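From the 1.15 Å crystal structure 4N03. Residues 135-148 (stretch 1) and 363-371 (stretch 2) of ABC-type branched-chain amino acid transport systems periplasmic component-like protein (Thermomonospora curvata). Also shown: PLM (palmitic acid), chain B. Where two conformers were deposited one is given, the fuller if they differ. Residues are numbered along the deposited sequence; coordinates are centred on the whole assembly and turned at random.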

# COMPACT_ATOMS: atom_id res chain seq x y z
N LEU A 135 -6.18 2.76 -10.41
CA LEU A 135 -5.49 4.03 -10.19
C LEU A 135 -4.33 4.28 -11.13
O LEU A 135 -3.75 5.36 -11.07
CB LEU A 135 -5.07 4.16 -8.72
CG LEU A 135 -6.25 4.14 -7.75
CD1 LEU A 135 -5.76 4.12 -6.32
CD2 LEU A 135 -7.25 5.28 -7.98
N LEU A 136 -3.99 3.31 -11.99
CA LEU A 136 -3.07 3.56 -13.08
C LEU A 136 -3.73 4.43 -14.13
O LEU A 136 -4.97 4.56 -14.17
CB LEU A 136 -2.59 2.24 -13.71
CG LEU A 136 -1.73 1.35 -12.80
CD1 LEU A 136 -1.41 0.09 -13.60
CD2 LEU A 136 -0.45 2.05 -12.36
N GLY A 137 -2.92 5.02 -14.97
CA GLY A 137 -3.43 5.82 -16.09
C GLY A 137 -3.69 7.26 -15.78
O GLY A 137 -4.27 7.99 -16.58
N SER A 138 -3.25 7.73 -14.62
CA SER A 138 -3.39 9.16 -14.29
C SER A 138 -2.05 9.78 -14.04
O SER A 138 -1.32 9.34 -13.13
CB SER A 138 -4.18 9.38 -13.04
OG SER A 138 -4.04 10.79 -12.71
N LYS A 139 -1.69 10.84 -14.76
CA LYS A 139 -0.42 11.52 -14.55
C LYS A 139 -0.26 11.92 -13.09
O LYS A 139 0.87 11.93 -12.61
CB LYS A 139 -0.29 12.79 -15.45
CG LYS A 139 1.11 13.42 -15.51
CD LYS A 139 1.17 14.74 -16.31
CE LYS A 139 2.51 15.43 -16.11
NZ LYS A 139 2.61 16.69 -16.90
N TYR A 140 -1.36 12.28 -12.46
CA TYR A 140 -1.30 12.88 -11.13
C TYR A 140 -1.30 11.89 -10.00
O TYR A 140 -1.05 12.30 -8.84
CB TYR A 140 -2.43 13.89 -10.98
CG TYR A 140 -2.29 14.97 -11.98
CD1 TYR A 140 -1.36 15.96 -11.80
CD2 TYR A 140 -3.02 14.97 -13.16
CE1 TYR A 140 -1.16 16.95 -12.72
CE2 TYR A 140 -2.78 15.99 -14.13
CZ TYR A 140 -1.81 16.94 -13.86
OH TYR A 140 -1.55 17.99 -14.73
N ILE A 141 -1.55 10.61 -10.26
CA ILE A 141 -1.59 9.60 -9.21
C ILE A 141 -0.41 8.70 -9.35
O ILE A 141 -0.22 8.10 -10.41
CB ILE A 141 -2.89 8.80 -9.24
CG1 ILE A 141 -4.10 9.73 -9.10
CG2 ILE A 141 -2.85 7.75 -8.14
CD1 ILE A 141 -5.44 9.03 -9.26
N GLN A 142 0.45 8.62 -8.33
CA GLN A 142 1.53 7.64 -8.34
C GLN A 142 1.15 6.42 -7.58
O GLN A 142 1.14 6.44 -6.33
CB GLN A 142 2.80 8.23 -7.73
CG GLN A 142 3.95 7.22 -7.70
CD GLN A 142 4.32 6.85 -9.13
OE1 GLN A 142 4.70 7.71 -9.91
NE2 GLN A 142 4.25 5.58 -9.46
N VAL A 143 0.89 5.33 -8.29
CA VAL A 143 0.72 4.04 -7.64
C VAL A 143 2.10 3.51 -7.38
O VAL A 143 2.90 3.35 -8.27
CB VAL A 143 -0.08 3.07 -8.52
CG1 VAL A 143 -0.24 1.76 -7.76
CG2 VAL A 143 -1.45 3.66 -8.88
N THR A 144 2.43 3.34 -6.10
CA THR A 144 3.77 2.87 -5.75
C THR A 144 3.88 1.36 -5.88
O THR A 144 2.86 0.69 -5.99
CB THR A 144 4.11 3.29 -4.32
OG1 THR A 144 3.14 2.75 -3.44
CG2 THR A 144 4.15 4.83 -4.18
N GLY A 145 5.06 0.82 -5.91
CA GLY A 145 5.24 -0.62 -5.87
C GLY A 145 4.57 -1.32 -7.04
O GLY A 145 4.54 -0.80 -8.18
N THR A 146 4.10 -2.52 -6.76
CA THR A 146 3.32 -3.35 -7.67
C THR A 146 1.84 -3.04 -7.52
O THR A 146 1.40 -2.43 -6.52
CB THR A 146 3.52 -4.83 -7.29
OG1 THR A 146 3.20 -4.89 -5.89
CG2 THR A 146 4.92 -5.32 -7.52
N THR A 147 1.05 -3.47 -8.48
CA THR A 147 -0.39 -3.54 -8.33
C THR A 147 -0.81 -4.89 -7.78
O THR A 147 -0.08 -5.87 -7.83
CB THR A 147 -1.07 -3.21 -9.66
OG1 THR A 147 -0.51 -3.97 -10.72
CG2 THR A 147 -0.93 -1.75 -9.94
N TYR A 148 -2.04 -4.94 -7.28
CA TYR A 148 -2.50 -6.11 -6.55
C TYR A 148 -2.50 -7.39 -7.35
O TYR A 148 -2.27 -8.48 -6.87
CB TYR A 148 -3.89 -5.89 -6.01
CG TYR A 148 -3.99 -4.93 -4.88
CD1 TYR A 148 -3.19 -5.04 -3.72
CD2 TYR A 148 -4.87 -3.88 -4.93
CE1 TYR A 148 -3.32 -4.14 -2.67
CE2 TYR A 148 -5.00 -3.00 -3.87
CZ TYR A 148 -4.22 -3.14 -2.72
OH TYR A 148 -4.30 -2.29 -1.63
N ASP A 363 1.30 3.96 -17.06
CA ASP A 363 0.47 3.04 -17.82
C ASP A 363 0.79 1.60 -17.51
O ASP A 363 0.39 0.70 -18.28
CB ASP A 363 0.63 3.29 -19.33
CG ASP A 363 2.01 3.03 -19.82
OD1 ASP A 363 2.99 3.49 -19.19
OD2 ASP A 363 2.16 2.37 -20.86
N LYS A 364 1.51 1.37 -16.42
CA LYS A 364 1.95 0.04 -15.98
C LYS A 364 2.51 0.21 -14.56
O LYS A 364 2.76 1.35 -14.18
CB LYS A 364 3.01 -0.51 -16.95
CG LYS A 364 4.22 0.38 -17.12
CD LYS A 364 5.02 0.12 -18.40
CE LYS A 364 5.62 1.44 -18.94
NZ LYS A 364 6.51 1.59 -20.15
N PRO A 365 2.71 -0.87 -13.86
CA PRO A 365 3.18 -0.70 -12.47
C PRO A 365 4.61 -0.15 -12.42
O PRO A 365 5.43 -0.41 -13.28
CB PRO A 365 3.13 -2.12 -11.93
CG PRO A 365 2.07 -2.80 -12.78
CD PRO A 365 2.33 -2.26 -14.13
N ALA A 366 4.89 0.58 -11.34
CA ALA A 366 6.19 1.18 -11.07
C ALA A 366 7.30 0.15 -10.86
O ALA A 366 8.45 0.48 -11.07
CB ALA A 366 6.07 2.07 -9.88
N THR A 367 6.94 -1.05 -10.47
CA THR A 367 7.77 -2.22 -10.42
C THR A 367 6.87 -3.47 -10.49
O THR A 367 5.68 -3.35 -10.22
CB THR A 367 8.67 -2.25 -9.17
OG1 THR A 367 9.41 -3.44 -9.17
CG2 THR A 367 7.86 -2.18 -7.87
N ARG A 368 7.43 -4.60 -10.82
CA ARG A 368 6.73 -5.89 -10.79
C ARG A 368 7.36 -6.89 -9.85
O ARG A 368 7.08 -8.08 -9.94
CB ARG A 368 6.50 -6.48 -12.19
CG ARG A 368 5.71 -5.57 -13.06
CD ARG A 368 5.28 -6.26 -14.34
NE ARG A 368 4.73 -5.29 -15.26
CZ ARG A 368 3.94 -5.62 -16.31
NH1 ARG A 368 3.50 -6.85 -16.46
NH2 ARG A 368 3.57 -4.66 -17.08
N LYS A 369 8.19 -6.40 -8.89
CA LYS A 369 8.86 -7.27 -7.95
C LYS A 369 8.07 -7.34 -6.62
O LYS A 369 7.72 -6.32 -6.03
CB LYS A 369 10.25 -6.75 -7.70
CG LYS A 369 11.10 -6.76 -8.94
CD LYS A 369 12.56 -6.52 -8.74
CE LYS A 369 13.26 -6.42 -10.08
NZ LYS A 369 12.89 -5.19 -10.85
N THR A 370 7.78 -8.56 -6.22
CA THR A 370 7.00 -8.85 -5.03
C THR A 370 7.83 -9.69 -4.07
O THR A 370 8.44 -10.68 -4.45
CB THR A 370 5.77 -9.71 -5.44
OG1 THR A 370 4.99 -8.99 -6.41
CG2 THR A 370 4.91 -10.12 -4.27
N TYR A 371 7.87 -9.26 -2.79
CA TYR A 371 8.37 -10.09 -1.68
C TYR A 371 7.32 -11.02 -1.20
O TYR A 371 6.11 -10.71 -1.32
CB TYR A 371 8.72 -9.22 -0.45
CG TYR A 371 9.82 -8.22 -0.59
CD1 TYR A 371 9.57 -6.93 -1.02
CD2 TYR A 371 11.14 -8.53 -0.21
CE1 TYR A 371 10.57 -5.99 -1.12
CE2 TYR A 371 12.14 -7.58 -0.30
CZ TYR A 371 11.85 -6.32 -0.71
OH TYR A 371 12.89 -5.40 -0.79
C1 PLM B . -7.10 -0.92 -0.47
O1 PLM B . -6.37 -0.87 -1.50
O2 PLM B . -8.23 -0.40 -0.37
C2 PLM B . -6.50 -1.50 0.79
C3 PLM B . -5.62 -0.36 1.46
C4 PLM B . -4.79 -0.86 2.62
C5 PLM B . -4.01 0.22 3.29
C6 PLM B . -3.04 -0.16 4.42
C7 PLM B . -1.64 -0.41 3.86
C8 PLM B . -0.64 -0.98 4.83
C9 PLM B . 0.81 -0.93 4.36
CA PLM B . 1.29 -2.18 3.59
CB PLM B . 2.68 -1.83 2.93
CC PLM B . 2.68 -2.14 1.40
CD PLM B . 3.72 -1.38 0.61
CE PLM B . 3.74 -1.60 -0.90
CF PLM B . 4.34 -0.39 -1.62
CG PLM B . 5.85 -0.38 -1.72
O HOH W 1 2.71 0.80 -9.58

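A bridging water does most of the polar work between these two loops, whose touching residues are at least 218 positions apart in the chain. It donates to Val143 O (2.9 Å) and to Gly145 O (2.8 Å) of stretch 1 and accepts from Ala366 N (2.8 Å) of stretch 2, so it joins two carbonyls that could not bond each other to an amide across the gap. A direct hydrogen bond between the stretches, from Thr367 N to Gly145 O, is weak: 3.3 Å long, with an angle of 141° at the hydrogen. Gly145 O thus receives both the water and this amide. A CA-H...O contact from Thr146 CA to Thr367 O (3.5 Å) adds to the backbone pairing.

Gly145 sits at positive phi, which favours glycine, and a CB there would be crowded by CF of the palmitic acid. The fatty acid also reaches stretch 1 at Tyr148, whose OH donates to PLM O1 (2.5 Å) near the plane of the ring.

Around this centre, carbons pack mostly against carbonyls and other polar atoms. Ala366 points its CB toward stretch 1, 3.8 Å from Val143 O and 4.0 Å from Gln142 NE2; that amide nitrogen is held in place by its own bond to Val143 O (2.9 Å). Pro365 also points toward stretch 1, its CD 4.4 Å from Leu136 CD1 in an apolar side-chain pair and its CG 3.5 Å from Thr147 OG1. Leu136 CD2 rests 3.8 Å from Lys364 O. Thr146, at chi1 p, sets its methyl CG2 against the bend of stretch 2, 3.4 Å from Thr367 O and 3.3 Å from Lys369 O. A bond from Lys369 N to Thr367 OG1 (3.2 Å) braces that bend, while the Arg368 and Lys369 side chains leave the backbone away from stretch 1.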